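Local coordinates for BH0493 protein (Bacillus halodurans C-125, PDB 2QEE), which binds zinc and probably works as a metal-dependent enzyme of the amidohydrolase superfamily, although its reaction and substrate are not established, at residues 17-22 with 374-379; 52-57 with 67-72; 119-122 with 128-131; 141-146 with 218-223. All blocks are in the same frame, centred on the assembly; numbering follows the deposited sequence.

Contact 1: residues 17-22 with 374-379; sequences NAVNNQ and IIAEVL
V19 reaches from helix 8-21 into the side of helix 363-388, where A376 and L379, three residues apart, offer a shared apolar surface. One branch does the touching. With CG1 anti to the backbone N (chi1 171°), CG2 is turned beside that nitrogen, and from there its methyl meets both partners, lying 4.0 Å from CD1 of L379 and 4.2 Å from CB of A376. The small alanine lets the backbones come close, with the CA atoms of V19 and A376 6.5 Å apart. L379 reaches in with only its CD1, the leucine lying obliquely to the valine. The pair joins an early and a late helix of what is probably an amidohydrolase-type barrel: helix 8-21 precedes strand 24-26, which leads to zinc ligands H28 and H30, whereas helix 363-388 follows the loop that carries zinc ligand D357. All three touching residues are buried. Helix 333-347 packs on I374, V378 and L379, while F406 of helix 395-414 lies against both I375 and Q22. A polar tie complements this apolar meeting: the amino group of K372, one turn before A376, is hydrogen-bonded to the carbonyl oxygens of V19 and Q22, at the C-terminal end of helix 8-21.

Contact 2: residues 52-57 with 67-72; sequences YLVAEV and AFWAMS
V54 drives both of its methyls against the aromatic pair F68 and W69. This is the tight part of the contact: CG2 rests 3.9 Å from CZ of F68, and CG1 is equally near CE2 of the same ring (3.9 Å). With CG1 anti to the backbone N (chi1 178°) and CG2 beside it, both methyls face helix 65-70, and CG1 also comes within 4.1 Å of CH2 of W69. The valine meets both rings obliquely. The rings in turn brace each other: CD2 of F68 is 3.7 Å above the plane of the W69 ring, displaced toward its rim, and CH2 of W69 lies at the edge of the phenylalanine, in its plane. Trimming V54 to an alanine here would probably open a gap beside F68 CE2 and CZ and leave the end of the W69 indole without its partner across the contact. Farther along, packing slackens, with V57 CG1 4.4 Å from CE1 of F68. W69 forms the solvent side, although its NE1 is hydrogen-bonded to the carbonyl oxygen of A270. Helices 51-58 and 65-70 form successive parts of a helical region: helix 73-86 touches V57 and W69, helix 93-104 packs on L53 and E56, and R316 of the second subunit makes a salt bridge with E56.

Contact 3: residues 119-122 with 128-131; sequences EYFA and EQVD
F121 and Q129 mark the closest approach of the two backbones, their CA atoms 8.2 Å apart, a spacing that leaves room for the amide of Q129 between helices 114-122 and 126-136. CG of Q129 stands anti to the backbone N (chi1 -174°), and a bend at chi2 (65°) brings the amide to the aromatic pair Y120 and F121. Its nitrogen, NE2, approaches F121 obliquely, 3.5 Å from CE1, with the ring and amide planes nearly perpendicular. Its oxygen, OE1, comes to the edge of the Y120 ring near the ring plane, 3.9 Å from CE2. The phenol oxygen OH of Y120 is 3.7 Å from Q129 OE1, too far for a direct bond, and K124 of the connecting turn joins them: its NZ is hydrogen-bonded to both. On the other side of the amide group, NE2 is hydrogen-bonded to OE2 of E362. Both polar ends of this buried amide are thus satisfied, and its rotation is fixed. The aromatic residues support each other, CD2 of Y120 standing 3.7 Å above the centre of the F121 ring. A leucine in place of Q129 would probably leave OE2 of E362 and NZ of K124 each without its amide partner. The arrangement is that of two successive helices meeting at an angle across a short turn, at the end of the long helical insertion between strands 24-26 and 139-143.

Contact 4: residues 141-146 with 218-223; sequences DVVMTN and DPVYMA
Y221 leans its ring toward V143 in the interior of what is, as expected for an amidohydrolase, a distorted (beta/alpha)-barrel; V143 closes strand 139-143 and Y221 comes just before strand 222-226. From CB the tyrosine starts out with CG lodged between the backbone N and the carbonyl carbon (chi1 55°), a crowded position that swings the ring across to the other segment. Along one flank, CE1 is 3.8 Å from CB of A223, which sits at the ring edge, in plane. On the other flank, CE2 is 4.0 Å from V143 CG1, which meets the ring obliquely, and CZ and OH lie about as far from the same methyl. That methyl also touches V220, whose CG2 is 3.8 Å from V143 CG1, and so one branch of V143 packs against two consecutive residues. F410 of helix 395-414 lies against V143, V220 and Y221 alike, closing this buried cluster. Past the apolar stretch, the phenol oxygen enters a polar environment, hydrogen-bonded to the carbonyl oxygen of M27 next to zinc ligand H28, whose side chain comes to about 3 Å from that of Y221. Its contact with H28 makes Y221 a probable second-shell neighbour of the zinc ion, which lies about 8 Å from the tyrosine side chain. T145, itself hydrogen-bonded to the carbonyl oxygen of T29, shares a water with the tyrosine: the water oxygen is 3.0 Å from OH of Y221 and 2.9 Å from OG1 of T145.

In the fold
Contact 1 joins the first helix of the fold to helix 363-388, so along the chain the other three are nested within the loop it closes. Inside that loop contacts 2, 3 and 4 come in series. Contacts 2 and 3 both belong to the helical insertion between strands 24-26 and 139-143, their centres 24 Å apart; contact 4 lies in the probable barrel, nearest the chain centre and the zinc. Helix 126-136 of contact 3 runs directly on to strand 139-143 of contact 4, the nearest atoms of the two contacts about 7 Å apart. None of the four touch; they lie in separate parts of the fold: the outer helices, the insertion and the surroundings of the metal site.

Contact 1: residues 17-22 with 374-379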
loop_
_atom_site.group_PDB
_atom_site.type_symbol
_atom_site.label_atom_id
_atom_site.label_comp_id
_atom_site.label_asym_id
_atom_site.label_seq_id
_atom_site.Cartn_x
_atom_site.Cartn_y
_atom_site.Cartn_z
ATOM N N ASN C 17 2.676 -3.048 -29.809
ATOM C CA ASN C 17 2.895 -2.212 -30.980
ATOM C C ASN C 17 2.138 -0.880 -30.908
ATOM O O ASN C 17 2.730 0.167 -31.244
ATOM C CB ASN C 17 2.485 -2.950 -32.266
ATOM C CG ASN C 17 3.394 -4.120 -32.600
ATOM O OD1 ASN C 17 2.996 -4.996 -33.390
ATOM N ND2 ASN C 17 4.618 -4.130 -32.071
ATOM N N ALA C 18 0.861 -0.894 -30.539
ATOM C CA ALA C 18 0.072 0.321 -30.422
ATOM C C ALA C 18 0.741 1.308 -29.417
ATOM O O ALA C 18 0.895 2.530 -29.707
ATOM C CB ALA C 18 -1.314 -0.017 -29.983
ATOM N N VAL C 19 1.156 0.777 -28.258
ATOM C CA VAL C 19 1.773 1.613 -27.194
ATOM C C VAL C 19 3.082 2.202 -27.678
ATOM O O VAL C 19 3.313 3.427 -27.575
ATOM C CB VAL C 19 1.972 0.770 -25.928
ATOM C CG1 VAL C 19 2.793 1.549 -24.923
ATOM C CG2 VAL C 19 0.606 0.571 -25.248
ATOM N N ASN C 20 3.894 1.365 -28.316
ATOM C CA ASN C 20 5.194 1.825 -28.822
ATOM C C ASN C 20 5.048 2.849 -29.913
ATOM O O ASN C 20 5.793 3.818 -29.930
ATOM C CB ASN C 20 6.068 0.657 -29.263
ATOM C CG ASN C 20 6.576 -0.157 -28.052
ATOM O OD1 ASN C 20 6.592 0.357 -26.929
ATOM N ND2 ASN C 20 6.997 -1.405 -28.279
ATOM N N ASN C 21 4.078 2.659 -30.797
ATOM C CA ASN C 21 3.864 3.557 -31.921
ATOM C C ASN C 21 3.083 4.846 -31.665
ATOM O O ASN C 21 3.101 5.771 -32.507
ATOM C CB ASN C 21 3.153 2.777 -33.043
ATOM C CG ASN C 21 4.033 1.735 -33.645
ATOM O OD1 ASN C 21 5.253 1.862 -33.625
ATOM N ND2 ASN C 21 3.423 0.671 -34.186
ATOM N N GLN C 22 2.399 4.950 -30.519
ATOM C CA GLN C 22 1.561 6.099 -30.265
ATOM C C GLN C 22 2.473 7.256 -29.864
ATOM O O GLN C 22 3.219 7.133 -28.892
ATOM C CB GLN C 22 0.614 5.832 -29.087
ATOM C CG GLN C 22 -0.060 7.106 -28.518
ATOM C CD GLN C 22 -0.963 7.780 -29.562
ATOM O OE1 GLN C 22 -1.647 7.112 -30.358
ATOM N NE2 GLN C 22 -0.980 9.136 -29.569
ATOM N N ILE C 374 5.323 -1.192 -18.767
ATOM C CA ILE C 374 4.396 -1.427 -17.662
ATOM C C ILE C 374 2.955 -1.152 -18.069
ATOM O O ILE C 374 2.050 -1.954 -17.817
ATOM C CB ILE C 374 4.776 -0.627 -16.376
ATOM C CG1 ILE C 374 6.176 -1.034 -15.930
ATOM C CG2 ILE C 374 3.699 -0.871 -15.292
ATOM C CD1 ILE C 374 6.718 -0.131 -14.783
ATOM N N ILE C 375 2.730 0.018 -18.653
ATOM C CA ILE C 375 1.366 0.356 -19.105
ATOM C C ILE C 375 0.832 -0.677 -20.135
ATOM O O ILE C 375 -0.362 -1.093 -20.041
ATOM C CB ILE C 375 1.360 1.797 -19.670
ATOM C CG1 ILE C 375 1.674 2.797 -18.523
ATOM C CG2 ILE C 375 -0.032 2.090 -20.289
ATOM C CD1 ILE C 375 1.908 4.193 -19.148
ATOM N N ALA C 376 1.692 -1.148 -21.040
ATOM C CA ALA C 376 1.309 -2.192 -22.006
ATOM C C ALA C 376 0.877 -3.494 -21.259
ATOM O O ALA C 376 -0.184 -4.069 -21.600
ATOM C CB ALA C 376 2.435 -2.476 -22.980
ATOM N N GLU C 377 1.615 -3.875 -20.225
ATOM C CA GLU C 377 1.277 -5.093 -19.445
ATOM C C GLU C 377 -0.098 -4.924 -18.810
ATOM O O GLU C 377 -0.941 -5.857 -18.807
ATOM C CB GLU C 377 2.311 -5.334 -18.366
ATOM C CG GLU C 377 3.706 -5.714 -18.876
ATOM C CD GLU C 377 4.791 -5.588 -17.766
ATOM O OE1 GLU C 377 5.979 -5.893 -18.041
ATOM O OE2 GLU C 377 4.486 -5.156 -16.609
ATOM N N VAL C 378 -0.363 -3.745 -18.235
ATOM C CA VAL C 378 -1.667 -3.510 -17.610
ATOM C C VAL C 378 -2.792 -3.596 -18.630
ATOM O O VAL C 378 -3.807 -4.310 -18.457
ATOM C CB VAL C 378 -1.676 -2.143 -16.869
ATOM C CG1 VAL C 378 -3.052 -1.865 -16.325
ATOM C CG2 VAL C 378 -0.578 -2.166 -15.733
ATOM N N LEU C 379 -2.597 -2.921 -19.770
ATOM C CA LEU C 379 -3.623 -2.981 -20.838
ATOM C C LEU C 379 -3.904 -4.416 -21.345
ATOM O O LEU C 379 -5.056 -4.809 -21.525
ATOM C CB LEU C 379 -3.166 -2.085 -22.023
ATOM C CG LEU C 379 -3.337 -0.575 -21.779
ATOM C CD1 LEU C 379 -2.582 0.110 -22.934
ATOM C CD2 LEU C 379 -4.854 -0.203 -21.776
#

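Contact 2: residues 52-57 with 67-72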
loop_
_atom_site.group_PDB
_atom_site.type_symbol
_atom_site.label_atom_id
_atom_site.label_comp_id
_atom_site.label_asym_id
_atom_site.label_seq_id
_atom_site.Cartn_x
_atom_site.Cartn_y
_atom_site.Cartn_z
ATOM N N TYR C 52 18.459 12.699 -8.629
ATOM C CA TYR C 52 18.142 11.355 -8.118
ATOM C C TYR C 52 19.422 10.575 -7.863
ATOM O O TYR C 52 19.504 9.786 -6.917
ATOM C CB TYR C 52 17.278 10.535 -9.100
ATOM C CG TYR C 52 15.848 10.956 -9.324
ATOM C CD1 TYR C 52 15.455 12.285 -9.313
ATOM C CD2 TYR C 52 14.863 9.993 -9.676
ATOM C CE1 TYR C 52 14.122 12.646 -9.578
ATOM C CE2 TYR C 52 13.500 10.359 -9.946
ATOM C CZ TYR C 52 13.160 11.675 -9.889
ATOM O OH TYR C 52 11.872 12.029 -10.139
ATOM N N LEU C 53 20.404 10.744 -8.744
ATOM C CA LEU C 53 21.663 10.015 -8.644
ATOM C C LEU C 53 22.601 10.633 -7.626
ATOM O O LEU C 53 23.373 9.908 -7.007
ATOM C CB LEU C 53 22.351 9.858 -10.001
ATOM C CG LEU C 53 21.578 8.936 -10.985
ATOM C CD1 LEU C 53 22.369 8.730 -12.252
ATOM C CD2 LEU C 53 21.302 7.579 -10.340
ATOM N N VAL C 54 22.508 11.947 -7.443
ATOM C CA VAL C 54 23.221 12.575 -6.298
ATOM C C VAL C 54 22.799 11.972 -4.935
ATOM O O VAL C 54 23.659 11.503 -4.151
ATOM C CB VAL C 54 23.031 14.104 -6.317
ATOM C CG1 VAL C 54 23.719 14.749 -5.099
ATOM C CG2 VAL C 54 23.600 14.659 -7.626
ATOM N N ALA C 55 21.487 11.847 -4.719
ATOM C CA ALA C 55 20.998 11.191 -3.496
ATOM C C ALA C 55 21.608 9.786 -3.398
ATOM O O ALA C 55 22.157 9.389 -2.361
ATOM C CB ALA C 55 19.465 11.119 -3.527
ATOM N N GLU C 56 21.554 9.007 -4.489
ATOM C CA GLU C 56 22.014 7.634 -4.404
ATOM C C GLU C 56 23.528 7.526 -4.151
ATOM O O GLU C 56 23.935 6.713 -3.344
ATOM C CB GLU C 56 21.595 6.855 -5.658
ATOM C CG GLU C 56 20.046 6.677 -5.669
ATOM C CD GLU C 56 19.557 5.922 -6.896
ATOM O OE1 GLU C 56 20.293 5.020 -7.383
ATOM O OE2 GLU C 56 18.430 6.275 -7.329
ATOM N N VAL C 57 24.325 8.388 -4.794
ATOM C CA VAL C 57 25.805 8.241 -4.648
ATOM C C VAL C 57 26.182 8.625 -3.199
ATOM O O VAL C 57 27.089 8.025 -2.578
ATOM C CB VAL C 57 26.603 9.079 -5.699
ATOM C CG1 VAL C 57 26.566 10.630 -5.419
ATOM C CG2 VAL C 57 28.003 8.543 -5.824
ATOM N N ALA C 67 32.709 18.478 -0.900
ATOM C CA ALA C 67 33.699 18.140 -1.899
ATOM C C ALA C 67 32.975 17.834 -3.209
ATOM O O ALA C 67 33.415 18.249 -4.284
ATOM C CB ALA C 67 34.544 16.963 -1.460
ATOM N N PHE C 68 31.819 17.151 -3.114
ATOM C CA PHE C 68 31.031 16.831 -4.310
ATOM C C PHE C 68 30.627 18.089 -5.101
ATOM O O PHE C 68 30.829 18.177 -6.323
ATOM C CB PHE C 68 29.795 15.960 -3.947
ATOM C CG PHE C 68 28.967 15.582 -5.143
ATOM C CD1 PHE C 68 29.322 14.490 -5.929
ATOM C CD2 PHE C 68 27.855 16.342 -5.503
ATOM C CE1 PHE C 68 28.574 14.177 -7.085
ATOM C CE2 PHE C 68 27.110 16.022 -6.644
ATOM C CZ PHE C 68 27.467 14.939 -7.417
ATOM N N TRP C 69 30.074 19.073 -4.412
ATOM C CA TRP C 69 29.569 20.256 -5.077
ATOM C C TRP C 69 30.714 21.094 -5.648
ATOM O O TRP C 69 30.509 21.868 -6.598
ATOM C CB TRP C 69 28.731 21.065 -4.112
ATOM C CG TRP C 69 27.398 20.439 -3.803
ATOM C CD1 TRP C 69 26.847 20.259 -2.562
ATOM C CD2 TRP C 69 26.458 19.900 -4.747
ATOM N NE1 TRP C 69 25.606 19.655 -2.683
ATOM C CE2 TRP C 69 25.353 19.420 -4.010
ATOM C CE3 TRP C 69 26.438 19.782 -6.149
ATOM C CZ2 TRP C 69 24.247 18.814 -4.626
ATOM C CZ3 TRP C 69 25.351 19.176 -6.756
ATOM C CH2 TRP C 69 24.258 18.718 -5.998
ATOM N N ALA C 70 31.900 20.904 -5.062
ATOM C CA ALA C 70 33.145 21.583 -5.507
ATOM C C ALA C 70 33.746 20.956 -6.762
ATOM O O ALA C 70 34.608 21.579 -7.430
ATOM C CB ALA C 70 34.211 21.574 -4.368
ATOM N N MET C 71 33.364 19.707 -7.058
ATOM C CA MET C 71 33.823 19.066 -8.269
ATOM C C MET C 71 33.158 19.654 -9.500
ATOM O O MET C 71 32.059 20.241 -9.417
ATOM C CB MET C 71 33.562 17.551 -8.231
ATOM C CG MET C 71 34.390 16.752 -7.208
ATOM S SD MET C 71 33.862 15.004 -7.214
ATOM C CE MET C 71 32.135 15.222 -6.951
ATOM N N SER C 72 33.834 19.520 -10.644
ATOM C CA SER C 72 33.246 19.903 -11.933
ATOM C C SER C 72 32.146 18.909 -12.289
ATOM O O SER C 72 32.143 17.813 -11.758
ATOM C CB SER C 72 34.284 19.848 -13.058
ATOM O OG SER C 72 34.794 18.530 -13.251
#

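Contact 3: residues 119-122 with 128-131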
loop_
_atom_site.group_PDB
_atom_site.type_symbol
_atom_site.label_atom_id
_atom_site.label_comp_id
_atom_site.label_asym_id
_atom_site.label_seq_id
_atom_site.Cartn_x
_atom_site.Cartn_y
_atom_site.Cartn_z
ATOM N N GLU C 119 31.965 11.385 -26.197
ATOM C CA GLU C 119 32.296 11.788 -27.596
ATOM C C GLU C 119 31.063 11.950 -28.485
ATOM O O GLU C 119 31.024 12.818 -29.346
ATOM C CB GLU C 119 33.291 10.824 -28.249
ATOM C CG GLU C 119 34.686 10.766 -27.599
ATOM C CD GLU C 119 35.572 9.614 -28.131
ATOM O OE1 GLU C 119 36.671 9.415 -27.564
ATOM O OE2 GLU C 119 35.182 8.916 -29.094
ATOM N N TYR C 120 30.043 11.119 -28.257
ATOM C CA TYR C 120 28.822 11.174 -29.015
ATOM C C TYR C 120 28.188 12.546 -28.924
ATOM O O TYR C 120 27.722 13.111 -29.920
ATOM C CB TYR C 120 27.847 10.074 -28.515
ATOM C CG TYR C 120 26.445 10.155 -29.114
ATOM C CD1 TYR C 120 26.086 9.413 -30.238
ATOM C CD2 TYR C 120 25.480 10.981 -28.546
ATOM C CE1 TYR C 120 24.768 9.522 -30.787
ATOM C CE2 TYR C 120 24.204 11.094 -29.071
ATOM C CZ TYR C 120 23.854 10.340 -30.176
ATOM O OH TYR C 120 22.576 10.511 -30.649
ATOM N N PHE C 121 28.144 13.091 -27.719
ATOM C CA PHE C 121 27.379 14.327 -27.475
ATOM C C PHE C 121 28.168 15.583 -27.881
ATOM O O PHE C 121 27.563 16.601 -28.234
ATOM C CB PHE C 121 26.980 14.438 -25.987
ATOM C CG PHE C 121 26.187 13.250 -25.481
ATOM C CD1 PHE C 121 24.788 13.257 -25.517
ATOM C CD2 PHE C 121 26.840 12.134 -24.969
ATOM C CE1 PHE C 121 24.056 12.151 -25.051
ATOM C CE2 PHE C 121 26.115 11.020 -24.501
ATOM C CZ PHE C 121 24.740 11.025 -24.523
ATOM N N ALA C 122 29.493 15.469 -27.805
ATOM C CA ALA C 122 30.437 16.553 -28.124
ATOM C C ALA C 122 30.264 16.983 -29.564
ATOM O O ALA C 122 30.491 18.152 -29.892
ATOM C CB ALA C 122 31.873 16.109 -27.890
ATOM N N GLU C 128 19.843 19.376 -32.862
ATOM C CA GLU C 128 20.017 18.000 -33.392
ATOM C C GLU C 128 19.652 16.956 -32.332
ATOM O O GLU C 128 19.004 15.952 -32.660
ATOM C CB GLU C 128 21.452 17.762 -33.823
ATOM C CG GLU C 128 21.804 18.533 -35.083
ATOM C CD GLU C 128 23.268 18.445 -35.459
ATOM O OE1 GLU C 128 24.154 18.254 -34.585
ATOM O OE2 GLU C 128 23.531 18.587 -36.677
ATOM N N GLN C 129 20.086 17.189 -31.093
ATOM C CA GLN C 129 19.841 16.201 -30.021
ATOM C C GLN C 129 18.365 16.132 -29.710
ATOM O O GLN C 129 17.826 15.033 -29.441
ATOM C CB GLN C 129 20.690 16.450 -28.756
ATOM C CG GLN C 129 20.560 15.337 -27.666
ATOM C CD GLN C 129 21.110 13.956 -28.100
ATOM O OE1 GLN C 129 21.301 13.683 -29.299
ATOM N NE2 GLN C 129 21.350 13.067 -27.110
ATOM N N VAL C 130 17.714 17.274 -29.663
ATOM C CA VAL C 130 16.239 17.292 -29.504
ATOM C C VAL C 130 15.594 16.447 -30.620
ATOM O O VAL C 130 14.741 15.598 -30.352
ATOM C CB VAL C 130 15.666 18.751 -29.431
ATOM C CG1 VAL C 130 14.180 18.751 -29.521
ATOM C CG2 VAL C 130 16.092 19.411 -28.127
ATOM N N ASP C 131 15.974 16.679 -31.872
ATOM C CA ASP C 131 15.423 15.865 -32.966
ATOM C C ASP C 131 15.621 14.369 -32.732
ATOM O O ASP C 131 14.687 13.598 -32.865
ATOM C CB ASP C 131 16.045 16.290 -34.303
ATOM C CG ASP C 131 15.481 17.591 -34.809
ATOM O OD1 ASP C 131 14.484 18.098 -34.260
ATOM O OD2 ASP C 131 16.033 18.112 -35.812
#

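Contact 4: residues 141-146 with 218-223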
loop_
_atom_site.group_PDB
_atom_site.type_symbol
_atom_site.label_atom_id
_atom_site.label_comp_id
_atom_site.label_asym_id
_atom_site.label_seq_id
_atom_site.Cartn_x
_atom_site.Cartn_y
_atom_site.Cartn_z
ATOM N N ASP C 141 5.006 15.979 -28.316
ATOM C CA ASP C 141 4.717 17.226 -27.636
ATOM C C ASP C 141 5.285 17.171 -26.222
ATOM O O ASP C 141 5.013 16.210 -25.490
ATOM C CB ASP C 141 3.212 17.454 -27.541
ATOM C CG ASP C 141 2.594 17.703 -28.924
ATOM O OD1 ASP C 141 2.541 18.872 -29.377
ATOM O OD2 ASP C 141 2.254 16.741 -29.632
ATOM N N VAL C 142 5.981 18.238 -25.823
ATOM C CA VAL C 142 6.583 18.337 -24.499
ATOM C C VAL C 142 5.970 19.547 -23.803
ATOM O O VAL C 142 5.961 20.674 -24.378
ATOM C CB VAL C 142 8.144 18.513 -24.634
ATOM C CG1 VAL C 142 8.781 18.988 -23.319
ATOM C CG2 VAL C 142 8.789 17.191 -25.074
ATOM N N VAL C 143 5.430 19.348 -22.593
ATOM C CA VAL C 143 5.000 20.499 -21.792
ATOM C C VAL C 143 6.145 20.870 -20.881
ATOM O O VAL C 143 6.687 20.029 -20.107
ATOM C CB VAL C 143 3.703 20.265 -21.031
ATOM C CG1 VAL C 143 3.338 21.499 -20.225
ATOM C CG2 VAL C 143 2.528 19.922 -22.008
ATOM N N MET C 144 6.502 22.161 -20.932
ATOM C CA MET C 144 7.598 22.678 -20.124
ATOM C C MET C 144 7.110 23.057 -18.736
ATOM O O MET C 144 5.878 23.088 -18.466
ATOM C CB MET C 144 8.152 23.963 -20.849
ATOM C CG MET C 144 8.695 23.646 -22.266
ATOM S SD MET C 144 9.442 25.216 -22.967
ATOM C CE MET C 144 7.945 26.088 -23.306
ATOM N N THR C 145 8.059 23.453 -17.874
ATOM C CA THR C 145 7.756 24.144 -16.618
ATOM C C THR C 145 8.406 25.564 -16.701
ATOM O O THR C 145 9.626 25.657 -16.735
ATOM C CB THR C 145 8.374 23.375 -15.445
ATOM O OG1 THR C 145 7.645 22.130 -15.305
ATOM C CG2 THR C 145 8.221 24.169 -14.167
ATOM N N ASN C 146 7.553 26.576 -16.826
ATOM C CA ASN C 146 8.018 27.943 -17.123
ATOM C C ASN C 146 7.799 28.853 -15.928
ATOM O O ASN C 146 6.657 29.155 -15.530
ATOM C CB ASN C 146 7.286 28.427 -18.374
ATOM C CG ASN C 146 7.526 27.495 -19.552
ATOM O OD1 ASN C 146 6.620 26.789 -19.958
ATOM N ND2 ASN C 146 8.769 27.433 -20.049
ATOM N N ASP C 218 0.995 31.707 -23.240
ATOM C CA ASP C 218 -0.112 30.870 -23.665
ATOM C C ASP C 218 -0.058 29.478 -22.986
ATOM O O ASP C 218 -0.157 28.459 -23.650
ATOM C CB ASP C 218 -0.140 30.695 -25.178
ATOM C CG ASP C 218 -1.425 30.037 -25.651
ATOM O OD1 ASP C 218 -2.459 30.063 -24.919
ATOM O OD2 ASP C 218 -1.410 29.465 -26.761
ATOM N N PRO C 219 -0.016 29.455 -21.655
ATOM C CA PRO C 219 0.251 28.179 -20.965
ATOM C C PRO C 219 -0.949 27.250 -21.111
ATOM O O PRO C 219 -2.110 27.704 -21.151
ATOM C CB PRO C 219 0.415 28.635 -19.491
ATOM C CG PRO C 219 -0.526 29.814 -19.371
ATOM C CD PRO C 219 -0.314 30.543 -20.704
ATOM N N VAL C 220 -0.685 25.936 -21.141
ATOM C CA VAL C 220 -1.739 24.936 -21.103
ATOM C C VAL C 220 -2.346 24.728 -19.723
ATOM O O VAL C 220 -3.466 24.251 -19.596
ATOM C CB VAL C 220 -1.227 23.589 -21.753
ATOM C CG1 VAL C 220 -0.915 23.848 -23.237
ATOM C CG2 VAL C 220 -0.038 23.093 -21.065
ATOM N N TYR C 221 -1.592 25.062 -18.678
ATOM C CA TYR C 221 -2.108 25.078 -17.314
ATOM C C TYR C 221 -1.173 25.946 -16.470
ATOM O O TYR C 221 -0.046 26.268 -16.916
ATOM C CB TYR C 221 -2.276 23.631 -16.714
ATOM C CG TYR C 221 -1.034 22.757 -16.730
ATOM C CD1 TYR C 221 -0.034 22.929 -15.753
ATOM C CD2 TYR C 221 -0.881 21.694 -17.676
ATOM C CE1 TYR C 221 1.166 22.138 -15.734
ATOM C CE2 TYR C 221 0.284 20.878 -17.664
ATOM C CZ TYR C 221 1.307 21.112 -16.693
ATOM O OH TYR C 221 2.423 20.299 -16.660
ATOM N N MET C 222 -1.652 26.332 -15.302
ATOM C CA MET C 222 -0.851 26.956 -14.236
ATOM C C MET C 222 -0.586 25.893 -13.164
ATOM O O MET C 222 -1.494 25.112 -12.843
ATOM C CB MET C 222 -1.665 28.083 -13.595
ATOM C CG MET C 222 -1.858 29.277 -14.596
ATOM S SD MET C 222 -2.781 30.662 -13.835
ATOM C CE MET C 222 -4.493 30.113 -13.986
ATOM N N ALA C 223 0.608 25.877 -12.591
ATOM C CA ALA C 223 0.960 24.750 -11.709
ATOM C C ALA C 223 1.592 25.240 -10.420
ATOM O O ALA C 223 2.274 26.297 -10.400
ATOM C CB ALA C 223 1.934 23.869 -12.406
HETATM O O HOH W 1 5.061 21.776 -16.489
#